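Local coordinates for protein leucine aminopeptidase (Parabacteroides distasonis, PDB 3TC8) that binds zinc as a member of peptidase family M28 and probably acts as an aminopeptidase or a glutaminyl-peptide cyclotransferase, at residues R40-T44 / A45-A49; G51-L54 / A55-K59; F209-Q213 / Q214-A218; D249-Q252 / Y253-G257. All coordinates share one frame; numbering follows the deposited sequence.

Contact 1. Residues R40-T44 / A45-A49; sequences RVPNT and AAHKA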
loop_
_atom_site.group_PDB
_atom_site.type_symbol
_atom_site.label_atom_id
_atom_site.label_comp_id
_atom_site.label_asym_id
_atom_site.label_seq_id
_atom_site.Cartn_x
_atom_site.Cartn_y
_atom_site.Cartn_z
ATOM N N ARG A 40 11.584 3.308 -7.686
ATOM C CA ARG A 40 12.120 2.951 -6.375
ATOM C C ARG A 40 12.466 1.452 -6.337
ATOM O O ARG A 40 11.870 0.648 -5.625
ATOM C CB ARG A 40 11.122 3.319 -5.280
ATOM C CG ARG A 40 11.108 4.806 -4.883
ATOM C CD ARG A 40 10.473 5.764 -5.871
ATOM N NE ARG A 40 9.045 5.456 -6.010
ATOM C CZ ARG A 40 8.377 5.427 -7.165
ATOM N NH1 ARG A 40 8.939 5.723 -8.329
ATOM N NH2 ARG A 40 7.098 5.078 -7.160
ATOM N N VAL A 41 13.442 1.075 -7.151
ATOM C CA VAL A 41 13.904 -0.307 -7.207
ATOM C C VAL A 41 14.887 -0.551 -6.088
ATOM O O VAL A 41 15.874 0.169 -5.997
ATOM C CB VAL A 41 14.484 -0.642 -8.599
ATOM C CG1 VAL A 41 15.088 -2.045 -8.599
ATOM C CG2 VAL A 41 13.469 -0.449 -9.718
ATOM N N PRO A 42 14.710 -1.568 -5.262
ATOM C CA PRO A 42 15.679 -1.847 -4.235
ATOM C C PRO A 42 17.096 -1.922 -4.805
ATOM O O PRO A 42 17.304 -2.493 -5.860
ATOM C CB PRO A 42 15.193 -3.154 -3.619
ATOM C CG PRO A 42 13.721 -3.129 -3.854
ATOM C CD PRO A 42 13.523 -2.438 -5.185
ATOM N N ASN A 43 18.026 -1.341 -4.052
ATOM C CA ASN A 43 19.466 -1.235 -4.349
ATOM C C ASN A 43 19.809 -0.032 -5.186
ATOM O O ASN A 43 20.975 0.260 -5.352
ATOM C CB ASN A 43 20.069 -2.506 -4.949
ATOM C CG ASN A 43 19.967 -3.691 -4.032
ATOM O OD1 ASN A 43 19.697 -3.552 -2.863
ATOM N ND2 ASN A 43 20.208 -4.872 -4.574
ATOM N N THR A 44 18.875 0.736 -5.688
ATOM C CA THR A 44 19.161 1.920 -6.493
ATOM C C THR A 44 19.220 3.186 -5.668
ATOM O O THR A 44 18.668 3.292 -4.564
ATOM C CB THR A 44 18.127 2.120 -7.609
ATOM O OG1 THR A 44 16.837 2.471 -7.049
ATOM C CG2 THR A 44 18.017 0.922 -8.531
ATOM N N ALA A 45 19.857 4.190 -6.257
ATOM C CA ALA A 45 19.887 5.513 -5.655
ATOM C C ALA A 45 18.501 6.099 -5.437
ATOM O O ALA A 45 18.263 6.760 -4.422
ATOM C CB ALA A 45 20.758 6.478 -6.497
ATOM N N ALA A 46 17.602 5.903 -6.385
ATOM C CA ALA A 46 16.217 6.438 -6.268
ATOM C C ALA A 46 15.520 5.836 -5.059
ATOM O O ALA A 46 14.821 6.548 -4.331
ATOM C CB ALA A 46 15.440 6.164 -7.503
ATOM N N HIS A 47 15.712 4.545 -4.832
ATOM C CA HIS A 47 15.130 3.873 -3.665
ATOM C C HIS A 47 15.661 4.449 -2.361
ATOM O O HIS A 47 14.899 4.775 -1.454
ATOM C CB HIS A 47 15.415 2.382 -3.822
ATOM C CG HIS A 47 14.793 1.485 -2.806
ATOM N ND1 HIS A 47 15.422 1.152 -1.631
ATOM C CD2 HIS A 47 13.618 0.795 -2.853
ATOM C CE1 HIS A 47 14.642 0.272 -1.008
ATOM N NE2 HIS A 47 13.547 0.055 -1.713
ATOM N N LYS A 48 16.973 4.631 -2.281
ATOM C CA LYS A 48 17.523 5.151 -1.059
ATOM C C LYS A 48 17.050 6.592 -0.796
ATOM O O LYS A 48 16.709 6.960 0.336
ATOM C CB LYS A 48 19.030 4.961 -1.082
ATOM C CG LYS A 48 19.363 3.460 -1.044
ATOM C CD LYS A 48 20.843 3.156 -1.188
ATOM C CE LYS A 48 21.074 1.668 -1.504
ATOM N NZ LYS A 48 20.516 0.758 -0.475
ATOM N N ALA A 49 17.011 7.408 -1.847
ATOM C CA ALA A 49 16.587 8.798 -1.710
ATOM C C ALA A 49 15.107 8.883 -1.342
ATOM O O ALA A 49 14.716 9.662 -0.434
ATOM C CB ALA A 49 16.871 9.572 -2.993
HETATM O O HOH W 1 17.941 -0.181 -1.401
#

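Contact 2. Residues G51-L54 / A55-K59; sequences GDYL and ASELK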
loop_
_atom_site.group_PDB
_atom_site.type_symbol
_atom_site.label_atom_id
_atom_site.label_comp_id
_atom_site.label_asym_id
_atom_site.label_seq_id
_atom_site.Cartn_x
_atom_site.Cartn_y
_atom_site.Cartn_z
ATOM N N GLY A 51 13.237 6.574 0.152
ATOM C CA GLY A 51 13.038 6.083 1.493
ATOM C C GLY A 51 13.376 7.106 2.537
ATOM O O GLY A 51 12.690 7.279 3.533
ATOM N N ASP A 52 14.488 7.807 2.315
ATOM C CA ASP A 52 14.852 8.890 3.220
ATOM C C ASP A 52 13.785 9.986 3.296
ATOM O O ASP A 52 13.459 10.489 4.371
ATOM C CB ASP A 52 16.194 9.527 2.821
ATOM C CG ASP A 52 17.412 8.655 3.048
ATOM O OD1 ASP A 52 17.305 7.540 3.558
ATOM O OD2 ASP A 52 18.510 9.164 2.720
ATOM N N TYR A 53 13.223 10.333 2.145
ATOM C CA TYR A 53 12.137 11.296 2.055
ATOM C C TYR A 53 10.884 10.826 2.801
ATOM O O TYR A 53 10.302 11.584 3.579
ATOM C CB TYR A 53 11.842 11.549 0.574
ATOM C CG TYR A 53 10.590 12.370 0.353
ATOM C CD1 TYR A 53 10.551 13.727 0.571
ATOM C CD2 TYR A 53 9.426 11.753 -0.013
ATOM C CE1 TYR A 53 9.395 14.463 0.423
ATOM C CE2 TYR A 53 8.207 12.477 -0.162
ATOM C CZ TYR A 53 8.221 13.842 0.122
ATOM O OH TYR A 53 7.082 14.592 -0.007
ATOM N N LEU A 54 10.496 9.573 2.618
ATOM C CA LEU A 54 9.322 9.053 3.289
ATOM C C LEU A 54 9.498 9.048 4.801
ATOM O O LEU A 54 8.592 9.417 5.551
ATOM C CB LEU A 54 9.015 7.623 2.793
ATOM C CG LEU A 54 8.606 7.521 1.335
ATOM C CD1 LEU A 54 8.455 6.059 0.929
ATOM C CD2 LEU A 54 7.336 8.323 1.029
ATOM N N ALA A 55 10.673 8.634 5.264
ATOM C CA ALA A 55 10.958 8.628 6.689
ATOM C C ALA A 55 10.863 10.030 7.286
ATOM O O ALA A 55 10.326 10.240 8.378
ATOM C CB ALA A 55 12.302 8.009 6.987
ATOM N N SER A 56 11.447 11.009 6.592
ATOM C CA SER A 56 11.416 12.382 7.082
ATOM C C SER A 56 10.018 12.983 7.085
ATOM O O SER A 56 9.714 13.798 7.966
ATOM C CB SER A 56 12.455 13.265 6.384
ATOM O OG SER A 56 12.128 13.486 5.077
ATOM N N GLU A 57 9.198 12.604 6.130
ATOM C CA GLU A 57 7.885 13.111 6.068
ATOM C C GLU A 57 7.054 12.574 7.310
ATOM O O GLU A 57 6.404 13.332 8.033
ATOM C CB GLU A 57 7.340 12.796 4.657
ATOM C CG GLU A 57 6.169 13.638 4.338
ATOM C CD GLU A 57 6.494 15.133 4.017
ATOM O OE1 GLU A 57 5.546 15.958 4.079
ATOM O OE2 GLU A 57 7.677 15.488 3.721
ATOM N N LEU A 58 7.181 11.262 7.611
ATOM C CA LEU A 58 6.489 10.728 8.783
ATOM C C LEU A 58 6.990 11.391 10.070
ATOM O O LEU A 58 6.217 11.681 10.973
ATOM C CB LEU A 58 6.637 9.199 8.857
ATOM C CG LEU A 58 5.904 8.414 7.783
ATOM C CD1 LEU A 58 6.349 6.947 7.913
ATOM C CD2 LEU A 58 4.398 8.557 7.859
ATOM N N LYS A 59 8.281 11.661 10.160
ATOM C CA LYS A 59 8.780 12.286 11.345
ATOM C C LYS A 59 8.221 13.697 11.513
ATOM O O LYS A 59 7.906 14.121 12.623
ATOM C CB LYS A 59 10.296 12.280 11.271
ATOM C CG LYS A 59 10.939 12.698 12.560
ATOM C CD LYS A 59 12.410 12.357 12.631
ATOM C CE LYS A 59 13.165 12.914 13.866
ATOM N NZ LYS A 59 14.524 12.296 14.034
HETATM O O HOH W 2 7.515 17.111 1.357
#

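Contact 3. Residues F209-Q213 / Q214-A218; sequences FFKEQ and QSLRA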
loop_
_atom_site.group_PDB
_atom_site.type_symbol
_atom_site.label_atom_id
_atom_site.label_comp_id
_atom_site.label_asym_id
_atom_site.label_seq_id
_atom_site.Cartn_x
_atom_site.Cartn_y
_atom_site.Cartn_z
ATOM N N PHE A 209 -12.927 -0.740 -6.311
ATOM C CA PHE A 209 -12.490 -1.531 -5.188
ATOM C C PHE A 209 -13.591 -2.520 -4.823
ATOM O O PHE A 209 -14.666 -2.129 -4.339
ATOM C CB PHE A 209 -12.180 -0.652 -3.964
ATOM C CG PHE A 209 -11.317 0.556 -4.274
ATOM C CD1 PHE A 209 -10.158 0.471 -5.017
ATOM C CD2 PHE A 209 -11.674 1.811 -3.779
ATOM C CE1 PHE A 209 -9.369 1.571 -5.275
ATOM C CE2 PHE A 209 -10.874 2.914 -4.022
ATOM C CZ PHE A 209 -9.742 2.813 -4.772
ATOM N N PHE A 210 -13.350 -3.809 -5.104
ATOM C CA PHE A 210 -14.282 -4.860 -4.748
ATOM C C PHE A 210 -13.870 -5.447 -3.401
ATOM O O PHE A 210 -12.784 -5.212 -2.870
ATOM C CB PHE A 210 -14.264 -5.944 -5.846
ATOM C CG PHE A 210 -14.975 -5.575 -7.115
ATOM C CD1 PHE A 210 -14.414 -4.710 -8.043
ATOM C CD2 PHE A 210 -16.216 -6.096 -7.359
ATOM C CE1 PHE A 210 -15.073 -4.395 -9.192
ATOM C CE2 PHE A 210 -16.896 -5.758 -8.532
ATOM C CZ PHE A 210 -16.318 -4.932 -9.435
ATOM N N LYS A 211 -14.791 -6.219 -2.823
ATOM C CA LYS A 211 -14.506 -6.862 -1.539
ATOM C C LYS A 211 -13.612 -8.089 -1.822
ATOM O O LYS A 211 -14.072 -9.106 -2.388
ATOM C CB LYS A 211 -15.804 -7.246 -0.844
ATOM C CG LYS A 211 -16.705 -6.064 -0.575
ATOM C CD LYS A 211 -17.973 -6.487 0.106
ATOM C CE LYS A 211 -18.962 -5.401 0.247
ATOM N NZ LYS A 211 -20.227 -5.940 0.880
ATOM N N GLU A 212 -12.332 -7.969 -1.492
ATOM C CA GLU A 212 -11.366 -8.980 -1.908
ATOM C C GLU A 212 -11.504 -10.246 -1.055
ATOM O O GLU A 212 -11.824 -10.181 0.115
ATOM C CB GLU A 212 -9.986 -8.294 -1.856
ATOM C CG GLU A 212 -8.816 -9.120 -2.331
ATOM C CD GLU A 212 -8.285 -10.123 -1.335
ATOM O OE1 GLU A 212 -8.252 -9.786 -0.131
ATOM O OE2 GLU A 212 -7.895 -11.253 -1.769
ATOM N N GLN A 213 -11.236 -11.395 -1.657
ATOM C CA GLN A 213 -11.586 -12.672 -0.993
ATOM C C GLN A 213 -10.804 -12.953 0.269
ATOM O O GLN A 213 -11.392 -13.353 1.268
ATOM C CB GLN A 213 -11.422 -13.855 -1.943
ATOM C CG GLN A 213 -12.486 -13.927 -2.971
ATOM C CD GLN A 213 -13.848 -14.126 -2.403
ATOM O OE1 GLN A 213 -14.030 -14.910 -1.484
ATOM N NE2 GLN A 213 -14.795 -13.301 -2.862
ATOM N N GLN A 214 -9.476 -12.710 0.266
ATOM C CA GLN A 214 -8.711 -12.997 1.473
ATOM C C GLN A 214 -9.119 -12.059 2.620
ATOM O O GLN A 214 -9.189 -12.458 3.782
ATOM C CB GLN A 214 -7.215 -12.884 1.235
ATOM C CG GLN A 214 -6.715 -13.838 0.158
ATOM C CD GLN A 214 -5.207 -13.985 0.212
ATOM O OE1 GLN A 214 -4.686 -14.806 0.983
ATOM N NE2 GLN A 214 -4.489 -13.206 -0.576
ATOM N N SER A 215 -9.436 -10.814 2.250
ATOM C CA SER A 215 -9.918 -9.804 3.173
ATOM C C SER A 215 -11.226 -10.234 3.803
ATOM O O SER A 215 -11.434 -10.082 5.009
ATOM C CB SER A 215 -10.115 -8.493 2.379
ATOM O OG SER A 215 -8.926 -8.004 1.807
ATOM N N LEU A 216 -12.160 -10.703 2.974
ATOM C CA LEU A 216 -13.431 -11.202 3.493
ATOM C C LEU A 216 -13.264 -12.422 4.393
ATOM O O LEU A 216 -13.877 -12.531 5.443
ATOM C CB LEU A 216 -14.347 -11.544 2.329
ATOM C CG LEU A 216 -15.035 -10.421 1.579
ATOM C CD1 LEU A 216 -15.600 -10.926 0.265
ATOM C CD2 LEU A 216 -16.036 -9.711 2.459
ATOM N N ARG A 217 -12.432 -13.369 3.954
ATOM C CA ARG A 217 -12.263 -14.570 4.747
ATOM C C ARG A 217 -11.674 -14.290 6.119
ATOM O O ARG A 217 -12.102 -14.884 7.118
ATOM C CB ARG A 217 -11.441 -15.602 3.988
ATOM C CG ARG A 217 -11.576 -17.046 4.507
ATOM C CD ARG A 217 -12.934 -17.676 4.166
ATOM N NE ARG A 217 -12.920 -19.113 4.353
ATOM C CZ ARG A 217 -13.097 -19.765 5.503
ATOM N NH1 ARG A 217 -13.419 -19.119 6.605
ATOM N NH2 ARG A 217 -12.934 -21.093 5.526
ATOM N N ALA A 218 -10.693 -13.393 6.184
ATOM C CA ALA A 218 -10.013 -13.068 7.431
ATOM C C ALA A 218 -10.686 -11.980 8.244
ATOM O O ALA A 218 -10.436 -11.900 9.431
ATOM C CB ALA A 218 -8.571 -12.603 7.164
#

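Contact 4. Residues D249-Q252 / Y253-G257; sequences DDHQ and YVISG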
loop_
_atom_site.group_PDB
_atom_site.type_symbol
_atom_site.label_atom_id
_atom_site.label_comp_id
_atom_site.label_asym_id
_atom_site.label_seq_id
_atom_site.Cartn_x
_atom_site.Cartn_y
_atom_site.Cartn_z
ATOM N N ASP A 249 -1.235 -10.274 -1.918
ATOM C CA ASP A 249 -0.764 -8.949 -1.550
ATOM C C ASP A 249 -0.278 -8.949 -0.121
ATOM O O ASP A 249 -0.356 -9.966 0.595
ATOM C CB ASP A 249 -1.880 -7.925 -1.778
ATOM C CG ASP A 249 -1.401 -6.574 -2.257
ATOM O OD1 ASP A 249 -0.193 -6.278 -2.146
ATOM O OD2 ASP A 249 -2.275 -5.772 -2.761
ATOM N N ASP A 250 0.278 -7.827 0.337
ATOM C CA ASP A 250 0.942 -7.800 1.606
ATOM C C ASP A 250 0.055 -8.212 2.770
ATOM O O ASP A 250 0.537 -8.728 3.765
ATOM C CB ASP A 250 1.497 -6.372 1.872
ATOM C CG ASP A 250 2.679 -5.944 0.963
ATOM O OD1 ASP A 250 3.694 -6.616 1.013
ATOM O OD2 ASP A 250 2.565 -4.928 0.261
ATOM N N HIS A 251 -1.248 -7.929 2.659
ATOM C CA HIS A 251 -2.160 -8.246 3.772
ATOM C C HIS A 251 -2.207 -9.731 4.115
ATOM O O HIS A 251 -2.364 -10.075 5.295
ATOM C CB HIS A 251 -3.569 -7.709 3.480
ATOM C CG HIS A 251 -4.287 -8.363 2.354
ATOM N ND1 HIS A 251 -3.695 -8.547 1.121
ATOM C CD2 HIS A 251 -5.545 -8.868 2.285
ATOM C CE1 HIS A 251 -4.567 -9.154 0.337
ATOM N NE2 HIS A 251 -5.700 -9.350 1.017
ATOM N N GLN A 252 -1.978 -10.609 3.134
ATOM C CA GLN A 252 -2.016 -12.049 3.461
ATOM C C GLN A 252 -0.919 -12.440 4.446
ATOM O O GLN A 252 -1.100 -13.328 5.255
ATOM C CB GLN A 252 -1.972 -12.927 2.240
ATOM C CG GLN A 252 -0.667 -13.092 1.628
ATOM C CD GLN A 252 -0.794 -13.843 0.309
ATOM O OE1 GLN A 252 -1.573 -13.432 -0.542
ATOM N NE2 GLN A 252 0.041 -14.874 0.109
ATOM N N TYR A 253 0.231 -11.759 4.349
ATOM C CA TYR A 253 1.357 -12.058 5.189
ATOM C C TYR A 253 1.238 -11.419 6.567
ATOM O O TYR A 253 1.766 -11.946 7.533
ATOM C CB TYR A 253 2.658 -11.725 4.451
ATOM C CG TYR A 253 2.926 -12.575 3.271
ATOM C CD1 TYR A 253 3.379 -13.881 3.420
ATOM C CD2 TYR A 253 2.688 -12.109 1.999
ATOM C CE1 TYR A 253 3.645 -14.689 2.303
ATOM C CE2 TYR A 253 2.914 -12.911 0.870
ATOM C CZ TYR A 253 3.391 -14.182 1.019
ATOM O OH TYR A 253 3.642 -14.940 -0.085
ATOM N N VAL A 254 0.525 -10.291 6.643
ATOM C CA VAL A 254 0.191 -9.712 7.942
ATOM C C VAL A 254 -0.784 -10.659 8.668
ATOM O O VAL A 254 -0.589 -10.931 9.860
ATOM C CB VAL A 254 -0.385 -8.312 7.794
ATOM C CG1 VAL A 254 -0.895 -7.794 9.126
ATOM C CG2 VAL A 254 0.650 -7.361 7.147
ATOM N N ILE A 255 -1.776 -11.193 7.959
ATOM C CA ILE A 255 -2.751 -12.119 8.522
ATOM C C ILE A 255 -2.037 -13.377 9.022
ATOM O O ILE A 255 -2.190 -13.785 10.171
ATOM C CB ILE A 255 -3.828 -12.449 7.465
ATOM C CG1 ILE A 255 -4.708 -11.225 7.186
ATOM C CG2 ILE A 255 -4.699 -13.659 7.941
ATOM C CD1 ILE A 255 -5.521 -11.339 5.842
ATOM N N SER A 256 -1.218 -13.973 8.172
ATOM C CA SER A 256 -0.607 -15.249 8.534
ATOM C C SER A 256 0.479 -15.091 9.589
ATOM O O SER A 256 0.641 -15.961 10.460
ATOM C CB SER A 256 -0.068 -15.962 7.308
ATOM O OG SER A 256 1.005 -15.282 6.684
ATOM N N GLY A 257 1.288 -14.037 9.495
ATOM C CA GLY A 257 2.447 -13.871 10.360
ATOM C C GLY A 257 2.176 -13.181 11.683
ATOM O O GLY A 257 2.849 -13.443 12.676
#

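Contact 1. Residues R40-T44 / A45-A49
Hydrogen bonds between Thr44 and the first turn of helix 45-60 form the polar part of this contact. Thr44 OG1 accepts from His47 N at 3.2 Å, and Thr44 O takes Lys48 N. The hydroxyl reaches the helix end because chi1 of 68° sets OG1 between the backbone N and the carbonyl carbon; it also donates in the carbonyl plane to Val41 O, 2.7 Å from Thr44 OG1. Val41 O, which Thr44 N grips as well, thus closes a type II turn over Val41-Thr44, where Asn43 accepts the positive phi.

Packing centres on the His47 imidazole. Pro42 CA sits over one face, a CH-pi contact 3.7 Å from the ring centroid, while Arg40 O lies at the ring edge, 3.3 Å from His47 CD2. Trp103 stacks on His47, and Asp157 bonds His47 NE2.

A water mediates the remaining link, accepting from both Asn43 N and, in one Lys48 conformer, Lys48 NZ; that ammonium also forms a salt bridge with Glu81. Proline suits the turn's second position, and threonine, small and hydroxylated, suits a helix start. The Thr44 bonds make an N-cap directly following a type II turn, on the loop whose Pro42 side chain comes about 8 Å from that of the zinc ligand Asp160.

Contact 2. Residues G51-L54 / A55-K59
Tyr53 and Glu57, one turn apart on helix 45-60, run side by side and point the same way, an i to i+4 pair on an alpha helix that packs against the central sheet of the fold. The tightly packed side belongs to Leu54 and Leu58. Both carry CG anti to the carbonyl carbon, which aims their branches at Phe155 and Ile85 of the sheet and, for Leu54, at Val132 and Leu136 of helix 125-144. The helix bond from Leu58 N to Leu54 O, 3.1 Å, links the two, and Leu58 CG lies against the same oxygen. Branched aliphatic chains suit this buried face; Ala55, with its small methyl, lies close to Gly51 O and packs on Gln67 of strand 64-73.

The solvent side is looser and more polar. Asp52 is exposed and forms a salt bridge with Arg83, while Ser56 OG lies 3.0 Å from Tyr53 O. Tyr53 and the buried Glu57 touch only lightly: Tyr53 CE1 comes no nearer than 3.9 Å to Glu57 OE2, with ring and carboxylate planes 30° apart. Their polar ends are held from outside, the phenol by Asn33 and, in the Glu57 conformer described, the carboxylate oxygens by Tyr30 and Arg60; glutamate is long enough to bring its carboxylate level with the phenol. In that conformer one water joins the pair, 2.9 Å from Tyr53 OH and donating to Glu57 OE2 at 2.9 Å.

Contact 3. Residues F209-Q213 / Q214-A218
Glu212 turns its carboxylate back over the start of helix 213-233 and gathers three donors from Gln214 and Ser215. Glu212 OE1 accepts from Ser215 OG at 2.7 Å on its anti lone pair, and from Ser215 N, 2.9 Å from Glu212 OE1, which comes in above the carboxylate plane. Glu212 OE2 takes Gln214 N at 3.0 Å, again from well above that plane. A bent chain makes this possible: CG stands anti to the backbone N (chi1 -176°), then chi2 of -80° folds the acid over the amides.

The main chain completes the first turn, with Leu216 N bonding Glu212 O nearly end-on at 2.9 Å and Arg217 N bonding Gln213 O. This is an N-cap at a strand-to-helix junction, joining strand 209-211 to helix 213-233; a glutamate has the length to reach two amides at once, and its negative charge would probably be stabilised by the helix end. Beside the cap, Leu216 CD1 covers the strand's exit, 3.8 Å from Lys211 CB, a nonpolar branch against the aliphatic root of the lysine.

Farther out, the carboxylate is fixed by Ile247 N on OE2 and His251 NE2 on OE1, while Asp264 N reaches Ser215 OG. Lys211 runs extended to Asn241 and Glu224, and the Gln213 and Gln214 amides bond to Gly244 O and Ile247 O.

Contact 4. Residues D249-Q252 / Y253-G257
The side chain of Gln252 lies alongside the Tyr253 ring and points the same way, a pairing of sequence neighbours. It depends on the Gln252 torsions: chi1 of 78° places CG between the backbone N and the carbonyl carbon, and the chain then runs extended. CG therefore sits over one ring face toward its rim, a CH-pi contact in which Gln252 CG is 3.9 Å from the Tyr253 centroid. Beyond it the amide tilts 29° from the ring plane, with Gln252 NE2 3.5 Å from Tyr253 CZ. A long side chain ending in a flat amide suits this spot: CG and NE2 lie by the ring while OE1 accepts from Gln214 NE2 and, weakly, from Asp249 N. Tyr253 carries its hydroxyl onward to Asp173.

The aliphatic side chains settle against carbonyl oxygens one turn back. Ile255, CG1 anti to its carbonyl carbon, brings that same atom to 3.2 Å from His251 O, which also accepts Ile255 N; its CD1 comes obliquely to the His251 ring. Beta-branched Val254 rests CG2 on Asp250 O, 3.6 Å away, on the face buried against Leu98 and Phe100.

Asp250 O serves two donors, Val254 N in the carbonyl plane and Tyr253 N from above it. Asp249 OD1 accepts Asp250 N at 3.0 Å. These features mark the first turns of helix 250-258, and the chain entering it holds the Asp249 side chain about 8 Å from the zinc ion of the M28 peptidase site.

Contacts 1 and 2 share helix 45-60, the first at its capped start and the second from its middle almost to its far end, their centres 14 Å apart. Contacts 3 and 4 lie on different helices yet touch, through two probable side-chain hydrogen bonds and aliphatic packing. Contacts 1 and 3 sit on opposite sides of the chain's centre, each an N-cap, but one uses a neutral hydroxyl and the other a carboxylate. Contact 4 instead mixes an amide-aromatic CH-pi contact with helix bonds. Contact 2 is the most buried, its leucines facing the sheet; the other three are partly buried. Contacts 1 and 4 come near the zinc site, whereas contacts 2 and 3 lie away from it.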